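Local coordinates for tyrosine--tRNA ligase (Pyrococcus horikoshii, PDB 2CYC), which probably catalyses the attachment of L-tyrosine to its cognate tRNA in two steps, by way of a tyrosyl-adenylate made from ATP, at residues T15-L19 with M188-K192; P33-I38 with Q179-H185; V173-F177 with I196-A201. One frame throughout, in Å; residues are numbered along the deposited sequence.

Contact 1: T15-L19 with M188-K192. With TYR (tyrosine), chain C.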
loop_
_atom_site.group_PDB
_atom_site.type_symbol
_atom_site.label_atom_id
_atom_site.label_comp_id
_atom_site.label_asym_id
_atom_site.label_seq_id
_atom_site.Cartn_x
_atom_site.Cartn_y
_atom_site.Cartn_z
ATOM N N THR A 15 -26.576 17.524 -6.530
ATOM C CA THR A 15 -26.471 16.116 -6.160
ATOM C C THR A 15 -27.002 15.284 -7.329
ATOM O O THR A 15 -28.038 15.610 -7.909
ATOM C CB THR A 15 -27.322 15.771 -4.929
ATOM O OG1 THR A 15 -26.768 16.401 -3.772
ATOM C CG2 THR A 15 -27.371 14.258 -4.722
ATOM N N GLU A 16 -26.295 14.215 -7.670
ATOM C CA GLU A 16 -26.721 13.348 -8.758
ATOM C C GLU A 16 -27.048 11.952 -8.238
ATOM O O GLU A 16 -27.906 11.259 -8.775
ATOM C CB GLU A 16 -25.623 13.254 -9.828
ATOM C CG GLU A 16 -25.908 12.217 -10.914
ATOM C CD GLU A 16 -24.878 12.230 -12.039
ATOM O OE1 GLU A 16 -24.834 11.247 -12.812
ATOM O OE2 GLU A 16 -24.121 13.220 -12.158
ATOM N N GLU A 17 -26.366 11.547 -7.178
ATOM C CA GLU A 17 -26.585 10.224 -6.623
ATOM C C GLU A 17 -26.309 10.188 -5.126
ATOM O O GLU A 17 -25.384 10.840 -4.639
ATOM C CB GLU A 17 -25.664 9.209 -7.330
ATOM C CG GLU A 17 -25.761 7.767 -6.809
ATOM C CD GLU A 17 -24.727 6.827 -7.437
ATOM O OE1 GLU A 17 -25.124 5.737 -7.884
ATOM O OE2 GLU A 17 -23.515 7.156 -7.469
ATOM N N VAL A 18 -27.117 9.417 -4.407
ATOM C CA VAL A 18 -26.917 9.233 -2.979
ATOM C C VAL A 18 -26.996 7.743 -2.682
ATOM O O VAL A 18 -27.981 7.092 -3.033
ATOM C CB VAL A 18 -27.989 9.953 -2.132
ATOM C CG1 VAL A 18 -27.779 9.619 -0.639
ATOM C CG2 VAL A 18 -27.890 11.448 -2.335
ATOM N N LEU A 19 -25.943 7.201 -2.071
ATOM C CA LEU A 19 -25.922 5.791 -1.688
ATOM C C LEU A 19 -25.878 5.735 -0.156
ATOM O O LEU A 19 -24.800 5.869 0.426
ATOM C CB LEU A 19 -24.676 5.087 -2.247
ATOM C CG LEU A 19 -24.431 5.176 -3.755
ATOM C CD1 LEU A 19 -23.071 4.591 -4.106
ATOM C CD2 LEU A 19 -25.550 4.446 -4.488
ATOM N N MET A 188 -19.250 12.558 -9.138
ATOM C CA MET A 188 -19.608 11.218 -9.612
ATOM C C MET A 188 -18.468 10.291 -10.026
ATOM O O MET A 188 -18.605 9.075 -9.910
ATOM C CB MET A 188 -20.593 11.320 -10.785
ATOM C CG MET A 188 -22.053 11.423 -10.384
ATOM S SD MET A 188 -22.670 9.933 -9.577
ATOM C CE MET A 188 -22.889 8.819 -10.958
ATOM N N ASP A 189 -17.354 10.845 -10.502
ATOM C CA ASP A 189 -16.238 10.008 -10.932
ATOM C C ASP A 189 -15.449 9.362 -9.796
ATOM O O ASP A 189 -14.534 8.572 -10.035
ATOM C CB ASP A 189 -15.285 10.783 -11.867
ATOM C CG ASP A 189 -14.787 12.101 -11.273
ATOM O OD1 ASP A 189 -15.029 12.390 -10.086
ATOM O OD2 ASP A 189 -14.136 12.862 -12.018
ATOM N N GLN A 190 -15.803 9.693 -8.561
ATOM C CA GLN A 190 -15.130 9.112 -7.409
ATOM C C GLN A 190 -15.978 8.017 -6.770
ATOM O O GLN A 190 -15.554 7.413 -5.792
ATOM C CB GLN A 190 -14.880 10.184 -6.347
ATOM C CG GLN A 190 -14.089 11.380 -6.835
ATOM C CD GLN A 190 -12.750 10.970 -7.368
ATOM O OE1 GLN A 190 -11.929 10.397 -6.643
ATOM N NE2 GLN A 190 -12.512 11.254 -8.642
ATOM N N ARG A 191 -17.163 7.755 -7.323
ATOM C CA ARG A 191 -18.086 6.784 -6.723
ATOM C C ARG A 191 -17.543 5.395 -6.442
ATOM O O ARG A 191 -17.966 4.745 -5.482
ATOM C CB ARG A 191 -19.383 6.681 -7.552
ATOM C CG ARG A 191 -19.268 5.884 -8.854
ATOM C CD ARG A 191 -20.583 5.956 -9.621
ATOM N NE ARG A 191 -21.696 5.422 -8.841
ATOM C CZ ARG A 191 -21.952 4.125 -8.698
ATOM N NH1 ARG A 191 -22.983 3.730 -7.964
ATOM N NH2 ARG A 191 -21.182 3.225 -9.304
ATOM N N LYS A 192 -16.605 4.928 -7.256
ATOM C CA LYS A 192 -16.047 3.603 -7.027
ATOM C C LYS A 192 -15.423 3.469 -5.647
ATOM O O LYS A 192 -15.579 2.439 -4.987
ATOM C CB LYS A 192 -15.001 3.269 -8.088
ATOM C CG LYS A 192 -15.596 2.883 -9.433
ATOM C CD LYS A 192 -14.489 2.675 -10.449
ATOM C CE LYS A 192 -15.050 2.336 -11.819
ATOM N NZ LYS A 192 -13.930 2.146 -12.784
HETATM N N TYR C . -9.434 11.214 -5.879
HETATM C CA TYR C . -9.926 12.613 -5.698
HETATM C C TYR C . -9.818 13.391 -7.008
HETATM O O TYR C . -9.206 12.862 -7.962
HETATM C CB TYR C . -9.114 13.321 -4.601
HETATM C CG TYR C . -9.284 12.703 -3.227
HETATM C CD1 TYR C . -10.534 12.656 -2.611
HETATM C CD2 TYR C . -8.192 12.165 -2.540
HETATM C CE1 TYR C . -10.695 12.079 -1.338
HETATM C CE2 TYR C . -8.338 11.600 -1.274
HETATM C CZ TYR C . -9.588 11.554 -0.680
HETATM O OH TYR C . -9.726 10.979 0.572
HETATM O OXT TYR C . -10.341 14.520 -7.065
#

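Contact 2: P33-I38 with Q179-H185. With TYR (tyrosine), chain C.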
loop_
_atom_site.group_PDB
_atom_site.type_symbol
_atom_site.label_atom_id
_atom_site.label_comp_id
_atom_site.label_asym_id
_atom_site.label_seq_id
_atom_site.Cartn_x
_atom_site.Cartn_y
_atom_site.Cartn_z
ATOM N N PRO A 33 -23.349 10.590 14.283
ATOM C CA PRO A 33 -22.527 11.776 14.010
ATOM C C PRO A 33 -22.583 12.094 12.520
ATOM O O PRO A 33 -22.631 11.188 11.692
ATOM C CB PRO A 33 -21.124 11.343 14.458
ATOM C CG PRO A 33 -21.168 9.837 14.347
ATOM C CD PRO A 33 -22.544 9.517 14.886
ATOM N N LEU A 34 -22.594 13.378 12.186
ATOM C CA LEU A 34 -22.658 13.809 10.796
ATOM C C LEU A 34 -21.384 14.558 10.421
ATOM O O LEU A 34 -21.289 15.778 10.578
ATOM C CB LEU A 34 -23.887 14.708 10.573
ATOM C CG LEU A 34 -25.233 14.037 10.878
ATOM C CD1 LEU A 34 -26.373 15.040 10.794
ATOM C CD2 LEU A 34 -25.447 12.900 9.906
ATOM N N GLN A 35 -20.396 13.811 9.944
ATOM C CA GLN A 35 -19.141 14.406 9.546
ATOM C C GLN A 35 -18.982 14.220 8.051
ATOM O O GLN A 35 -18.935 13.097 7.548
ATOM C CB GLN A 35 -17.968 13.745 10.275
ATOM C CG GLN A 35 -16.602 14.191 9.776
ATOM C CD GLN A 35 -16.279 15.622 10.153
ATOM O OE1 GLN A 35 -16.198 16.522 9.298
ATOM N NE2 GLN A 35 -16.095 15.845 11.440
ATOM N N HIS A 36 -18.914 15.336 7.345
ATOM C CA HIS A 36 -18.740 15.308 5.913
ATOM C C HIS A 36 -17.287 15.605 5.583
ATOM O O HIS A 36 -16.502 16.011 6.444
ATOM C CB HIS A 36 -19.644 16.371 5.248
ATOM C CG HIS A 36 -19.056 16.996 4.016
ATOM N ND1 HIS A 36 -17.959 17.831 4.057
ATOM C CD2 HIS A 36 -19.419 16.918 2.712
ATOM C CE1 HIS A 36 -17.675 18.245 2.833
ATOM N NE2 HIS A 36 -18.545 17.708 1.998
ATOM N N TYR A 37 -16.957 15.374 4.322
ATOM C CA TYR A 37 -15.667 15.694 3.769
ATOM C C TYR A 37 -15.739 15.496 2.266
ATOM O O TYR A 37 -16.602 14.778 1.751
ATOM C CB TYR A 37 -14.556 14.816 4.371
ATOM C CG TYR A 37 -13.981 13.743 3.455
ATOM C CD1 TYR A 37 -12.603 13.684 3.192
ATOM C CD2 TYR A 37 -14.797 12.739 2.917
ATOM C CE1 TYR A 37 -12.056 12.643 2.428
ATOM C CE2 TYR A 37 -14.263 11.697 2.147
ATOM C CZ TYR A 37 -12.896 11.650 1.916
ATOM O OH TYR A 37 -12.372 10.582 1.232
ATOM N N ILE A 38 -14.842 16.177 1.574
ATOM C CA ILE A 38 -14.683 16.028 0.140
ATOM C C ILE A 38 -13.209 16.352 -0.072
ATOM O O ILE A 38 -12.707 17.393 0.378
ATOM C CB ILE A 38 -15.639 16.946 -0.715
ATOM C CG1 ILE A 38 -15.288 16.773 -2.199
ATOM C CG2 ILE A 38 -15.555 18.416 -0.290
ATOM C CD1 ILE A 38 -16.347 17.316 -3.170
ATOM N N GLN A 179 -11.183 9.653 9.564
ATOM C CA GLN A 179 -11.761 10.924 10.000
ATOM C C GLN A 179 -13.206 10.765 10.502
ATOM O O GLN A 179 -13.856 11.754 10.835
ATOM C CB GLN A 179 -11.735 11.939 8.845
ATOM C CG GLN A 179 -10.356 12.136 8.205
ATOM C CD GLN A 179 -10.386 13.099 7.031
ATOM O OE1 GLN A 179 -10.277 14.323 7.198
ATOM N NE2 GLN A 179 -10.546 12.552 5.832
ATOM N N GLY A 180 -13.696 9.527 10.549
ATOM C CA GLY A 180 -15.057 9.263 10.998
ATOM C C GLY A 180 -16.112 9.847 10.069
ATOM O O GLY A 180 -17.189 10.245 10.511
ATOM N N VAL A 181 -15.818 9.885 8.773
ATOM C CA VAL A 181 -16.750 10.453 7.801
ATOM C C VAL A 181 -18.026 9.625 7.570
ATOM O O VAL A 181 -17.956 8.452 7.204
ATOM C CB VAL A 181 -16.026 10.689 6.445
ATOM C CG1 VAL A 181 -17.001 11.196 5.404
ATOM C CG2 VAL A 181 -14.895 11.696 6.638
ATOM N N THR A 182 -19.191 10.237 7.801
ATOM C CA THR A 182 -20.473 9.553 7.595
ATOM C C THR A 182 -21.171 10.109 6.352
ATOM O O THR A 182 -22.121 9.515 5.843
ATOM C CB THR A 182 -21.420 9.699 8.830
ATOM O OG1 THR A 182 -21.505 11.077 9.214
ATOM C CG2 THR A 182 -20.910 8.867 10.007
ATOM N N ILE A 183 -20.708 11.267 5.887
ATOM C CA ILE A 183 -21.245 11.880 4.669
ATOM C C ILE A 183 -20.051 12.028 3.719
ATOM O O ILE A 183 -19.343 13.043 3.744
ATOM C CB ILE A 183 -21.863 13.291 4.936
ATOM C CG1 ILE A 183 -23.007 13.193 5.954
ATOM C CG2 ILE A 183 -22.368 13.902 3.621
ATOM C CD1 ILE A 183 -24.166 12.291 5.541
ATOM N N ALA A 184 -19.819 11.006 2.898
ATOM C CA ALA A 184 -18.694 11.015 1.957
ATOM C C ALA A 184 -19.147 11.696 0.674
ATOM O O ALA A 184 -19.923 11.137 -0.107
ATOM C CB ALA A 184 -18.224 9.581 1.681
ATOM N N HIS A 185 -18.646 12.910 0.470
ATOM C CA HIS A 185 -19.012 13.748 -0.665
ATOM C C HIS A 185 -17.921 13.839 -1.743
ATOM O O HIS A 185 -16.735 14.021 -1.443
ATOM C CB HIS A 185 -19.372 15.141 -0.122
ATOM C CG HIS A 185 -19.592 16.181 -1.175
ATOM N ND1 HIS A 185 -19.232 17.500 -0.997
ATOM C CD2 HIS A 185 -20.106 16.096 -2.423
ATOM C CE1 HIS A 185 -19.507 18.182 -2.095
ATOM N NE2 HIS A 185 -20.036 17.352 -2.977
HETATM N N TYR C . -9.434 11.214 -5.879
HETATM C CA TYR C . -9.926 12.613 -5.698
HETATM C C TYR C . -9.818 13.391 -7.008
HETATM O O TYR C . -9.206 12.862 -7.962
HETATM C CB TYR C . -9.114 13.321 -4.601
HETATM C CG TYR C . -9.284 12.703 -3.227
HETATM C CD1 TYR C . -10.534 12.656 -2.611
HETATM C CD2 TYR C . -8.192 12.165 -2.540
HETATM C CE1 TYR C . -10.695 12.079 -1.338
HETATM C CE2 TYR C . -8.338 11.600 -1.274
HETATM C CZ TYR C . -9.588 11.554 -0.680
HETATM O OH TYR C . -9.726 10.979 0.572
HETATM O OXT TYR C . -10.341 14.520 -7.065
#

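Contact 3: V173-F177 with I196-A201. With TYR (tyrosine), chain C.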
loop_
_atom_site.group_PDB
_atom_site.type_symbol
_atom_site.label_atom_id
_atom_site.label_comp_id
_atom_site.label_asym_id
_atom_site.label_seq_id
_atom_site.Cartn_x
_atom_site.Cartn_y
_atom_site.Cartn_z
ATOM N N VAL A 173 -10.129 5.467 0.666
ATOM C CA VAL A 173 -11.120 4.804 1.504
ATOM C C VAL A 173 -10.766 4.989 2.985
ATOM O O VAL A 173 -11.637 5.289 3.807
ATOM C CB VAL A 173 -11.219 3.306 1.153
ATOM C CG1 VAL A 173 -12.110 2.582 2.144
ATOM C CG2 VAL A 173 -11.781 3.159 -0.257
ATOM N N ALA A 174 -9.485 4.828 3.314
ATOM C CA ALA A 174 -9.003 4.992 4.689
ATOM C C ALA A 174 -9.245 6.415 5.199
ATOM O O ALA A 174 -9.575 6.620 6.372
ATOM C CB ALA A 174 -7.502 4.646 4.767
ATOM N N ASP A 175 -9.089 7.394 4.313
ATOM C CA ASP A 175 -9.318 8.786 4.678
ATOM C C ASP A 175 -10.720 8.945 5.246
ATOM O O ASP A 175 -10.951 9.754 6.149
ATOM C CB ASP A 175 -9.204 9.707 3.458
ATOM C CG ASP A 175 -7.807 9.768 2.896
ATOM O OD1 ASP A 175 -6.849 9.487 3.645
ATOM O OD2 ASP A 175 -7.673 10.117 1.710
ATOM N N ILE A 176 -11.659 8.183 4.694
ATOM C CA ILE A 176 -13.036 8.262 5.146
ATOM C C ILE A 176 -13.199 7.735 6.570
ATOM O O ILE A 176 -13.721 8.426 7.452
ATOM C CB ILE A 176 -13.986 7.476 4.186
ATOM C CG1 ILE A 176 -14.114 8.238 2.859
ATOM C CG2 ILE A 176 -15.355 7.265 4.847
ATOM C CD1 ILE A 176 -14.790 7.460 1.738
ATOM N N PHE A 177 -12.734 6.519 6.804
ATOM C CA PHE A 177 -12.889 5.923 8.121
ATOM C C PHE A 177 -12.038 6.542 9.207
ATOM O O PHE A 177 -12.490 6.676 10.339
ATOM C CB PHE A 177 -12.667 4.416 8.013
ATOM C CG PHE A 177 -13.718 3.742 7.188
ATOM C CD1 PHE A 177 -14.999 3.535 7.710
ATOM C CD2 PHE A 177 -13.476 3.423 5.857
ATOM C CE1 PHE A 177 -16.028 3.027 6.910
ATOM C CE2 PHE A 177 -14.500 2.914 5.044
ATOM C CZ PHE A 177 -15.779 2.718 5.574
ATOM N N ILE A 196 -16.681 0.895 -2.452
ATOM C CA ILE A 196 -15.790 0.014 -1.704
ATOM C C ILE A 196 -15.896 0.357 -0.209
ATOM O O ILE A 196 -16.004 -0.527 0.638
ATOM C CB ILE A 196 -14.331 0.173 -2.179
ATOM C CG1 ILE A 196 -14.192 -0.349 -3.619
ATOM C CG2 ILE A 196 -13.401 -0.583 -1.246
ATOM C CD1 ILE A 196 -12.879 0.029 -4.302
ATOM N N ALA A 197 -15.886 1.647 0.103
ATOM C CA ALA A 197 -15.998 2.092 1.484
ATOM C C ALA A 197 -17.254 1.499 2.136
ATOM O O ALA A 197 -17.215 1.017 3.262
ATOM C CB ALA A 197 -16.054 3.613 1.535
ATOM N N ILE A 198 -18.369 1.537 1.419
ATOM C CA ILE A 198 -19.611 1.010 1.947
ATOM C C ILE A 198 -19.529 -0.500 2.137
ATOM O O ILE A 198 -20.020 -1.020 3.138
ATOM C CB ILE A 198 -20.788 1.403 1.031
ATOM C CG1 ILE A 198 -21.040 2.908 1.172
ATOM C CG2 ILE A 198 -22.035 0.629 1.395
ATOM C CD1 ILE A 198 -21.962 3.497 0.102
ATOM N N GLU A 199 -18.892 -1.196 1.197
ATOM C CA GLU A 199 -18.715 -2.653 1.286
ATOM C C GLU A 199 -17.859 -3.117 2.483
ATOM O O GLU A 199 -18.173 -4.124 3.119
ATOM C CB GLU A 199 -18.062 -3.191 0.006
ATOM C CG GLU A 199 -19.027 -3.548 -1.117
ATOM C CD GLU A 199 -18.307 -3.852 -2.426
ATOM O OE1 GLU A 199 -17.209 -4.452 -2.381
ATOM O OE2 GLU A 199 -18.848 -3.501 -3.499
ATOM N N VAL A 200 -16.783 -2.395 2.791
ATOM C CA VAL A 200 -15.909 -2.802 3.892
ATOM C C VAL A 200 -16.205 -2.164 5.250
ATOM O O VAL A 200 -15.616 -2.564 6.256
ATOM C CB VAL A 200 -14.418 -2.501 3.567
ATOM C CG1 VAL A 200 -14.031 -3.122 2.209
ATOM C CG2 VAL A 200 -14.179 -0.976 3.565
ATOM N N ALA A 201 -17.106 -1.183 5.281
ATOM C CA ALA A 201 -17.403 -0.460 6.526
ATOM C C ALA A 201 -17.562 -1.294 7.794
ATOM O O ALA A 201 -16.943 -1.006 8.821
ATOM C CB ALA A 201 -18.649 0.410 6.344
HETATM N N TYR C . -9.434 11.214 -5.879
HETATM C CA TYR C . -9.926 12.613 -5.698
HETATM C C TYR C . -9.818 13.391 -7.008
HETATM O O TYR C . -9.206 12.862 -7.962
HETATM C CB TYR C . -9.114 13.321 -4.601
HETATM C CG TYR C . -9.284 12.703 -3.227
HETATM C CD1 TYR C . -10.534 12.656 -2.611
HETATM C CD2 TYR C . -8.192 12.165 -2.540
HETATM C CE1 TYR C . -10.695 12.079 -1.338
HETATM C CE2 TYR C . -8.338 11.600 -1.274
HETATM C CZ TYR C . -9.588 11.554 -0.680
HETATM O OH TYR C . -9.726 10.979 0.572
HETATM O OXT TYR C . -10.341 14.520 -7.065
#

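Contact 1: T15-L19 with M188-K192
R191 and E17 make a two-pronged salt bridge. R191 NE gives a hydrogen bond to E17 OE2 at 2.9 Å, nearly straight at 175°. R191 NH1 gives a second to E17 OE1, also 2.9 Å but more bent. E17 OE2 has a further partner, H222 ND1. M188 SD lies 3.6 Å from E17 OE2, and M188 CG 3.3 Å from E16 OE2, so the M188 side chain lies against both carboxylates, beside the ion pair. L19 CD1 reaches R191 NH1 at 4.0 Å. The strand 15-19 runs antiparallel to strand 214-223 of the main sheet, and E16 and E17 both face H222 in a classic beta bulge. The 188-192 segment leads from strand 183-187 into helix 191-200, and R191 N bonds back to M188 O. Q190 OE1 accepts from the tyrosine N at 2.7 Å and also from Q172. Its NE2 gives to D189 OD1 at 3.1 Å and to I152 O, while D189 OD2 meets K251 of the KMSKS motif in a salt bridge.

Contact 2: P33-I38 with Q179-H185
This is a buried parallel strand pairing inside the main sheet of the catalytic domain, a Rossmann-type fold in class I synthetases. Strand 36-40 and strand 183-187 lie side by side; the axes of the short strands 36-38 and 183-185 approach to 5.0 Å, at 17°. H36 pairs with I183 and Y37 with A184. Q35 O takes two hydrogen bonds, from I183 N at 3.0 Å and T182 N at 2.9 Å. H185 N gives to Y37 O at 3.1 Å, while the bond from Y37 N to I183 O is weak at 3.4 Å. CA-H...O contacts add to these, such as H36 CA to I183 O at 3.2 Å.

T182 joins the two chain segments just before the strands. Its OG1 gives to P33 O at 2.7 Å and accepts from Q35 N at 3.0 Å. G180 ends the preceding helix in a Schellman motif with positive phi.

On the face of H36 and I183, H36 NE2 and H185 ND1 share a hydrogen bond of 3.1 Å. H36 ND1 also bonds to R69 N, and H185 NE2 to H223 ND1. I38 CD1 sits over the face of the H185 ring, 3.6 Å from its centroid, as a CH-pi contact. On the face of Y37 and A184, Y37 CD2 packs on V181 CG1 at 3.7 Å.

Y37 binds the tyrosine: Y37 OH lies 2.8 Å from the OH of the bound tyrosine. The backbone bonds are consistent with holding in place the strand that brings Y37 into the tyrosine pocket.

Contact 3: V173-F177 with I196-A201
The ring of F177 is the main bump. It reaches across to the C-terminal part of 196-201 and fits among A197, V200 and A201. F177 CE2 meets A197 CB at 3.9 Å and V200 CG2 at 4.2 Å. F177 CE1 meets A201 CB at 3.7 Å. The small alanines give the ring its hollow, and the carbonyl A197 O sits at the ring edge, 3.2 Å from F177 CZ. Helix 164-178 precedes strand 183-187 and helix 191-200 follows it, part of the Rossmann-type catalytic domain of class I synthetases. The axes of their short segments cross at -57°, 10.1 Å apart. V173 is the second bump, one turn back from F177. Its CG1 lies 4.1 Å from A197 CB and 4.4 Å from V200 CG2, and its CG2 lies 4.2 Å from I196 CG2. I176 CD1 closes on A197 CB at 4.1 Å, so A197 receives three side chains. Elsewhere on the same helix, D175 OD2 accepts a 2.5 Å hydrogen bond from the substrate tyrosine OH.

In the fold
Contacts 2 and 3 are buried, while contact 1 lies at the surface. Their chemistry follows: charged pairing in contact 1, backbone and histidine hydrogen bonds in contact 2, apolar packing in contact 3. Contacts 1 and 3 both use helix 191-200, and L19 O touches I198 CD1 at 3.7 Å. Contacts 1 and 2 reach the same sheet, with centres about 14 Å apart. Contact 2 meets contact 3 where V181 N probably bonds to I176 O at 2.9 Å and A184 CB packs on I176 CD1. All three hold a residue on the bound tyrosine: Q190 at its amino group, Y37 and D175 at its hydroxyl.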